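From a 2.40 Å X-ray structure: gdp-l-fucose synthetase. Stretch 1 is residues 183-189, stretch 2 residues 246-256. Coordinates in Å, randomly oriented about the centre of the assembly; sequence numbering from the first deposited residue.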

# COMPACT_ATOMS: atom_id res chain seq x y z
N CYS A 183 20.76 10.33 5.05
CA CYS A 183 20.14 9.59 3.97
C CYS A 183 18.91 10.35 3.52
O CYS A 183 18.01 10.61 4.32
CB CYS A 183 19.73 8.19 4.41
SG CYS A 183 21.10 7.12 4.71
N LEU A 184 18.87 10.70 2.24
CA LEU A 184 17.71 11.36 1.66
C LEU A 184 17.07 10.42 0.64
O LEU A 184 17.77 9.81 -0.19
CB LEU A 184 18.08 12.70 1.02
CG LEU A 184 16.89 13.47 0.42
CD1 LEU A 184 15.76 13.67 1.45
CD2 LEU A 184 17.33 14.81 -0.17
N PHE A 185 15.76 10.31 0.71
CA PHE A 185 14.94 9.53 -0.21
C PHE A 185 13.97 10.49 -0.88
O PHE A 185 13.24 11.21 -0.19
CB PHE A 185 14.18 8.41 0.51
CG PHE A 185 15.06 7.30 1.02
CD1 PHE A 185 15.76 7.45 2.20
CD2 PHE A 185 15.17 6.11 0.32
CE1 PHE A 185 16.58 6.45 2.65
CE2 PHE A 185 15.98 5.09 0.78
CZ PHE A 185 16.68 5.25 1.93
N THR A 186 13.96 10.51 -2.20
CA THR A 186 12.95 11.28 -2.91
C THR A 186 12.60 10.53 -4.19
O THR A 186 13.00 9.38 -4.39
CB THR A 186 13.42 12.72 -3.14
OG1 THR A 186 12.35 13.47 -3.73
CG2 THR A 186 14.64 12.75 -4.05
N SER A 187 11.80 11.16 -5.06
CA SER A 187 11.32 10.45 -6.23
C SER A 187 10.94 11.45 -7.31
O SER A 187 10.71 12.62 -7.03
CB SER A 187 10.11 9.59 -5.90
OG SER A 187 9.06 10.46 -5.58
N VAL A 188 10.85 10.95 -8.53
CA VAL A 188 10.41 11.72 -9.68
C VAL A 188 9.20 11.05 -10.27
O VAL A 188 9.01 9.83 -10.12
CB VAL A 188 11.50 11.86 -10.77
CG1 VAL A 188 12.72 12.52 -10.23
CG2 VAL A 188 11.83 10.48 -11.39
N ILE A 189 8.38 11.83 -10.95
CA ILE A 189 7.18 11.28 -11.58
C ILE A 189 7.26 11.62 -13.06
O ILE A 189 6.80 12.69 -13.48
CB ILE A 189 5.89 11.84 -10.97
CG1 ILE A 189 5.96 11.89 -9.45
CG2 ILE A 189 4.71 11.02 -11.43
CD1 ILE A 189 4.67 12.33 -8.87
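Stretch 2, residues 246-256: MLLWTMFNYQS

Stretch 2 begins as the last turns of a helix, residues 246-253, and ends in a non-helical tail, Tyr254 being the first residue to leave helical phi/psi. The helix runs roughly opposite to the strand 184-189, and the tail then turns across it. Leu247 is the nearest neighbour of Val188 (CA to CA 7.3 Å), Ser256 of Thr186 (6.7 Å) and Gln255 of Leu184 (7.5 Å), so the helix covers the later part of the strand and the tail the earlier part. Because side chains alternate along a strand, Leu184, Thr186 and Val188 point toward stretch 2, whereas Phe185 and Ser187 point away. Those three supply nearly all of the strand's share of the contact.

Val188 meets the helix. Its CG1 lies 3.9 Å from Thr250 CG2 and 4.1 Å from Leu247 CD1, ordinary van der Waals spacing, and the short branched side chain suits a backbone packed this close. Leu247 and Thr250 are three residues apart, less than one helical turn, and can therefore reach the same valine. With chi1 in the m well, Thr250 turns CG2 to the valine while OG1 donates to Met246 O at 2.9 Å.

Thr186 makes the hydrogen bond between the stretches: its OG1 donates to Ser256 O at 2.7 Å. A buried hydroxyl needs such a partner, and the non-helical tail brings the carbonyl of Ser256 within its reach. The same OG1 lies 3.6 Å from Tyr254 CE2, near the plane of the ring and at its edge.

Leu184, partly exposed, closes the contact against tail backbone. Its CD2 approaches Gln255 O to 3.2 Å, a tight contact for a methyl, and Tyr254 O to 4.0 Å. The leucine side chain, in its t, p rotamer, reaches across to this backbone, while the CA-to-CB bonds of Gln255 and Ser256 point away from the strand.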

# COMPACT_ATOMS: atom_id res chain seq x y z
N MET A 246 16.78 15.79 -16.58
CA MET A 246 15.96 16.24 -15.47
C MET A 246 16.18 15.37 -14.25
O MET A 246 16.25 15.87 -13.11
CB MET A 246 14.49 16.21 -15.87
CG MET A 246 14.22 17.02 -17.10
SD MET A 246 12.60 16.72 -17.82
CE MET A 246 11.56 17.78 -16.82
N LEU A 247 16.31 14.06 -14.46
CA LEU A 247 16.59 13.17 -13.33
C LEU A 247 17.96 13.48 -12.74
O LEU A 247 18.13 13.49 -11.52
CB LEU A 247 16.49 11.70 -13.76
CG LEU A 247 16.90 10.56 -12.82
CD1 LEU A 247 16.05 10.54 -11.52
CD2 LEU A 247 16.72 9.25 -13.54
N LEU A 248 18.96 13.71 -13.60
CA LEU A 248 20.30 14.01 -13.10
C LEU A 248 20.34 15.35 -12.36
O LEU A 248 20.98 15.46 -11.31
CB LEU A 248 21.31 13.95 -14.23
CG LEU A 248 21.52 12.49 -14.66
CD1 LEU A 248 22.35 12.38 -15.94
CD2 LEU A 248 22.10 11.63 -13.54
N TRP A 249 19.67 16.37 -12.90
CA TRP A 249 19.52 17.61 -12.14
C TRP A 249 18.91 17.34 -10.76
O TRP A 249 19.37 17.89 -9.75
CB TRP A 249 18.67 18.60 -12.93
CG TRP A 249 18.37 19.83 -12.18
CD1 TRP A 249 19.07 21.00 -12.20
CD2 TRP A 249 17.29 20.03 -11.26
NE1 TRP A 249 18.50 21.92 -11.35
CE2 TRP A 249 17.40 21.35 -10.76
CE3 TRP A 249 16.24 19.22 -10.81
CZ2 TRP A 249 16.49 21.88 -9.84
CZ3 TRP A 249 15.33 19.75 -9.88
CH2 TRP A 249 15.47 21.06 -9.41
N THR A 250 17.89 16.49 -10.70
CA THR A 250 17.24 16.17 -9.43
C THR A 250 18.23 15.56 -8.44
O THR A 250 18.30 15.98 -7.28
CB THR A 250 16.05 15.23 -9.69
OG1 THR A 250 15.07 15.90 -10.50
CG2 THR A 250 15.38 14.75 -8.40
N MET A 251 19.04 14.61 -8.88
CA MET A 251 20.06 14.02 -8.01
C MET A 251 21.05 15.08 -7.54
O MET A 251 21.61 14.98 -6.44
CB MET A 251 20.80 12.90 -8.75
CG MET A 251 21.96 12.26 -8.01
SD MET A 251 22.78 10.98 -9.05
CE MET A 251 23.58 11.96 -10.29
N PHE A 252 21.36 16.05 -8.39
CA PHE A 252 22.38 17.02 -8.03
C PHE A 252 21.85 18.11 -7.10
O PHE A 252 22.63 18.66 -6.32
CB PHE A 252 22.93 17.69 -9.29
CG PHE A 252 23.71 16.77 -10.18
CD1 PHE A 252 24.35 15.66 -9.68
CD2 PHE A 252 23.78 17.02 -11.54
CE1 PHE A 252 25.06 14.82 -10.50
CE2 PHE A 252 24.49 16.17 -12.38
CZ PHE A 252 25.12 15.06 -11.86
N ASN A 253 20.57 18.45 -7.20
CA ASN A 253 20.08 19.70 -6.64
C ASN A 253 18.90 19.55 -5.67
O ASN A 253 18.74 20.37 -4.78
CB ASN A 253 19.69 20.65 -7.78
CG ASN A 253 20.87 21.02 -8.66
OD1 ASN A 253 21.69 21.85 -8.28
ND2 ASN A 253 20.95 20.40 -9.86
N TYR A 254 18.08 18.52 -5.84
CA TYR A 254 16.75 18.48 -5.22
C TYR A 254 16.81 17.79 -3.86
O TYR A 254 17.20 16.61 -3.78
CB TYR A 254 15.78 17.79 -6.15
CG TYR A 254 14.33 17.87 -5.78
CD1 TYR A 254 13.65 19.08 -5.80
CD2 TYR A 254 13.60 16.71 -5.52
CE1 TYR A 254 12.29 19.15 -5.50
CE2 TYR A 254 12.26 16.76 -5.22
CZ TYR A 254 11.60 17.97 -5.21
OH TYR A 254 10.26 17.99 -4.92
N GLN A 255 16.41 18.52 -2.81
CA GLN A 255 16.50 18.08 -1.43
C GLN A 255 15.17 17.67 -0.83
O GLN A 255 15.15 17.16 0.28
CB GLN A 255 17.09 19.20 -0.55
CG GLN A 255 18.54 19.43 -0.71
CD GLN A 255 19.03 20.59 0.10
OE1 GLN A 255 18.28 21.53 0.37
NE2 GLN A 255 20.29 20.55 0.48
N SER A 256 14.07 17.99 -1.48
CA SER A 256 12.76 17.70 -0.93
C SER A 256 12.42 16.22 -1.10
O SER A 256 12.76 15.60 -2.11
CB SER A 256 11.73 18.58 -1.64
OG SER A 256 10.39 18.18 -1.44